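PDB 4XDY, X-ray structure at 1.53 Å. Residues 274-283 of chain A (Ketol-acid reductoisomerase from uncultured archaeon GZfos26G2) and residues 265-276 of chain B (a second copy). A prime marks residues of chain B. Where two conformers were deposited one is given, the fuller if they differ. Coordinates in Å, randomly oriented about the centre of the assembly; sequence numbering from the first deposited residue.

Chain A 274-283: EVKEKMKEAL
Chain B (265-276) AVGHQIIGPEVK

Residues 274-283 of chain A form an unbroken α-helix, phi/psi near -62/-41, with i-to-i+4 bonds such as Ala282 N to Lys278 O (2.8 Å). Chain B supplies the last turns of a helix, 265-270, kinked at His268′ and Gln269′; Ile271′ leaves helical geometry (-118/90), Gly272′ takes the N-cap position, and a new helix starts at Pro273′. The first two helices run roughly antiparallel, at 150°, their axes approaching to 9.6 Å. Lys278 CA lies 5.5 Å from Ile270′ CA, and Ala282 CA 7.4 Å from Val266′ CA.

No hydrogen bond crosses the interface; apolar packing dominates. Ile270′ (chi1 m, chi2 m), branched and apolar, suits its buried site as a knob among Val275, Lys278, Met279 and Ala282. Its side chain reaches two ways: CG2 lies 3.8 Å from Val275 CG1 and 3.9 Å from Met279 CG, while CD1 lies 3.9 Å from Ala282 CB. The small methyl of Ala282 also admits Val266′ (t), CB to CG1 4.0 Å. Val275 (t) extends the apolar patch, its CG2 4.0 Å from Val275′ CG2.

Lys278 (m, m, t, m) combines an apolar chain with a charged end: CD lies 3.4 Å from Gln269′ O, and NZ stays 4.2 Å from Glu274′ OE2, a favourable charge pairing beyond salt-bridge range.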

# COMPACT_ATOMS: atom_id res chain seq x y z
N GLU A 274 16.71 14.09 -8.64
CA GLU A 274 16.24 15.37 -8.10
C GLU A 274 15.38 15.13 -6.86
O GLU A 274 15.45 15.85 -5.84
CB GLU A 274 15.41 16.16 -9.13
CG GLU A 274 16.18 16.43 -10.40
CD GLU A 274 16.29 15.26 -11.46
OE1 GLU A 274 15.89 14.05 -11.30
OE2 GLU A 274 16.88 15.58 -12.53
N VAL A 275 14.55 14.10 -6.94
CA VAL A 275 13.73 13.70 -5.75
C VAL A 275 14.59 13.24 -4.56
O VAL A 275 14.37 13.65 -3.38
CB VAL A 275 12.69 12.57 -6.10
CG1 VAL A 275 12.01 12.05 -4.81
CG2 VAL A 275 11.65 13.14 -7.04
N LYS A 276 15.62 12.49 -4.84
CA LYS A 276 16.51 12.03 -3.79
C LYS A 276 17.18 13.23 -3.07
O LYS A 276 17.33 13.24 -1.82
CB LYS A 276 17.55 11.05 -4.31
CG LYS A 276 18.32 10.35 -3.21
CD LYS A 276 19.32 9.30 -3.74
CE LYS A 276 20.09 8.64 -2.66
NZ LYS A 276 20.91 7.54 -3.22
N GLU A 277 17.59 14.22 -3.89
CA GLU A 277 18.24 15.43 -3.34
C GLU A 277 17.25 16.22 -2.46
O GLU A 277 17.66 16.70 -1.41
CB GLU A 277 18.81 16.30 -4.47
CG GLU A 277 20.10 15.74 -5.07
CD GLU A 277 21.17 15.45 -3.99
OE1 GLU A 277 21.41 16.37 -3.15
OE2 GLU A 277 21.65 14.29 -3.91
N LYS A 278 15.98 16.32 -2.87
CA LYS A 278 14.96 16.98 -2.05
C LYS A 278 14.81 16.21 -0.72
O LYS A 278 14.73 16.81 0.37
CB LYS A 278 13.64 17.05 -2.79
CG LYS A 278 13.64 18.02 -4.00
CD LYS A 278 13.62 19.47 -3.51
CE LYS A 278 13.08 20.40 -4.61
NZ LYS A 278 14.18 20.65 -5.57
N MET A 279 14.83 14.91 -0.83
CA MET A 279 14.75 14.05 0.39
C MET A 279 15.89 14.31 1.37
O MET A 279 15.68 14.41 2.57
CB MET A 279 14.70 12.57 0.02
CG MET A 279 13.40 12.14 -0.62
SD MET A 279 13.50 10.34 -0.93
CE MET A 279 11.80 9.88 -1.30
N LYS A 280 17.11 14.39 0.85
CA LYS A 280 18.28 14.76 1.66
C LYS A 280 18.08 16.08 2.35
O LYS A 280 18.34 16.17 3.57
CB LYS A 280 19.54 14.82 0.79
CG LYS A 280 20.08 13.45 0.44
CD LYS A 280 21.27 13.57 -0.54
CE LYS A 280 21.50 12.27 -1.28
NZ LYS A 280 22.65 12.42 -2.19
N GLU A 281 17.57 17.08 1.62
CA GLU A 281 17.31 18.41 2.17
C GLU A 281 16.25 18.37 3.28
O GLU A 281 16.39 19.05 4.32
CB GLU A 281 16.95 19.45 1.08
CG GLU A 281 18.14 19.66 0.11
CD GLU A 281 17.82 20.32 -1.27
OE1 GLU A 281 16.67 20.77 -1.49
OE2 GLU A 281 18.74 20.33 -2.16
N ALA A 282 15.19 17.61 3.06
CA ALA A 282 14.13 17.44 4.06
C ALA A 282 14.68 16.74 5.35
O ALA A 282 14.36 17.11 6.52
CB ALA A 282 12.92 16.69 3.49
N LEU A 283 15.52 15.73 5.14
CA LEU A 283 16.13 15.04 6.28
C LEU A 283 17.00 16.02 7.07
O LEU A 283 17.01 15.98 8.32
CB LEU A 283 16.99 13.87 5.81
CG LEU A 283 17.70 13.06 6.91
CD1 LEU A 283 16.69 12.55 7.97
CD2 LEU A 283 18.56 11.93 6.36
N ALA B 265 3.14 19.90 4.53
CA ALA B 265 4.20 20.91 4.48
C ALA B 265 5.34 20.47 3.60
O ALA B 265 5.93 21.26 2.85
CB ALA B 265 4.74 21.25 5.89
N VAL B 266 5.66 19.17 3.64
CA VAL B 266 6.86 18.67 3.03
C VAL B 266 6.64 17.73 1.83
O VAL B 266 7.47 17.68 0.93
CB VAL B 266 7.71 17.95 4.11
CG1 VAL B 266 9.02 17.42 3.53
CG2 VAL B 266 7.98 18.86 5.31
N GLY B 267 5.55 16.99 1.80
CA GLY B 267 5.35 16.01 0.74
C GLY B 267 5.52 16.60 -0.68
O GLY B 267 6.22 16.02 -1.54
N HIS B 268 4.92 17.75 -0.88
CA HIS B 268 4.93 18.46 -2.22
C HIS B 268 6.30 19.04 -2.53
O HIS B 268 6.60 19.41 -3.67
CB HIS B 268 3.83 19.50 -2.35
CG HIS B 268 4.03 20.69 -1.47
ND1 HIS B 268 3.62 20.70 -0.16
CD2 HIS B 268 4.67 21.85 -1.67
CE1 HIS B 268 3.96 21.85 0.41
NE2 HIS B 268 4.61 22.56 -0.48
N GLN B 269 7.15 19.14 -1.52
CA GLN B 269 8.55 19.57 -1.74
C GLN B 269 9.37 18.41 -2.28
O GLN B 269 10.37 18.61 -2.97
CB GLN B 269 9.18 20.13 -0.47
CG GLN B 269 8.44 21.24 0.25
CD GLN B 269 9.27 21.87 1.38
OE1 GLN B 269 9.43 21.34 2.50
NE2 GLN B 269 9.77 23.01 1.10
N ILE B 270 8.94 17.20 -1.96
CA ILE B 270 9.58 16.01 -2.45
C ILE B 270 9.08 15.61 -3.83
O ILE B 270 9.87 15.32 -4.76
CB ILE B 270 9.38 14.82 -1.43
CG1 ILE B 270 9.85 15.22 -0.01
CG2 ILE B 270 10.02 13.55 -1.88
CD1 ILE B 270 11.31 15.74 0.05
N ILE B 271 7.78 15.59 -3.97
CA ILE B 271 7.08 15.18 -5.20
C ILE B 271 6.33 16.43 -5.63
O ILE B 271 5.23 16.69 -5.16
CB ILE B 271 6.04 14.06 -4.95
CG1 ILE B 271 6.66 12.81 -4.29
CG2 ILE B 271 5.27 13.65 -6.21
CD1 ILE B 271 7.79 12.23 -5.01
N GLY B 272 7.00 17.20 -6.44
CA GLY B 272 6.46 18.49 -6.84
C GLY B 272 6.15 18.58 -8.33
O GLY B 272 5.97 17.60 -9.03
N PRO B 273 6.02 19.81 -8.81
CA PRO B 273 5.71 20.09 -10.20
C PRO B 273 6.54 19.37 -11.20
O PRO B 273 6.01 18.99 -12.25
CB PRO B 273 5.92 21.62 -10.30
CG PRO B 273 5.36 22.09 -8.98
CD PRO B 273 5.91 21.03 -7.97
N GLU B 274 7.83 19.27 -10.97
CA GLU B 274 8.69 18.56 -11.89
C GLU B 274 8.29 17.11 -12.09
O GLU B 274 8.35 16.54 -13.18
CB GLU B 274 10.15 18.64 -11.40
CG GLU B 274 10.51 20.08 -10.99
CD GLU B 274 10.46 20.34 -9.45
OE1 GLU B 274 9.37 20.21 -8.74
OE2 GLU B 274 11.56 20.65 -8.90
N VAL B 275 7.92 16.45 -10.98
CA VAL B 275 7.38 15.09 -11.13
C VAL B 275 6.14 15.06 -11.99
O VAL B 275 5.99 14.14 -12.86
CB VAL B 275 7.05 14.42 -9.75
CG1 VAL B 275 6.37 13.11 -9.97
CG2 VAL B 275 8.34 14.31 -8.99
N LYS B 276 5.22 15.98 -11.74
CA LYS B 276 3.96 16.02 -12.55
C LYS B 276 4.26 16.22 -14.02
O LYS B 276 3.66 15.51 -14.90
CB LYS B 276 3.02 17.09 -12.02
CG LYS B 276 1.66 16.98 -12.71
CD LYS B 276 0.66 17.95 -12.10
CE LYS B 276 -0.67 17.91 -12.81
NZ LYS B 276 -1.59 18.80 -12.05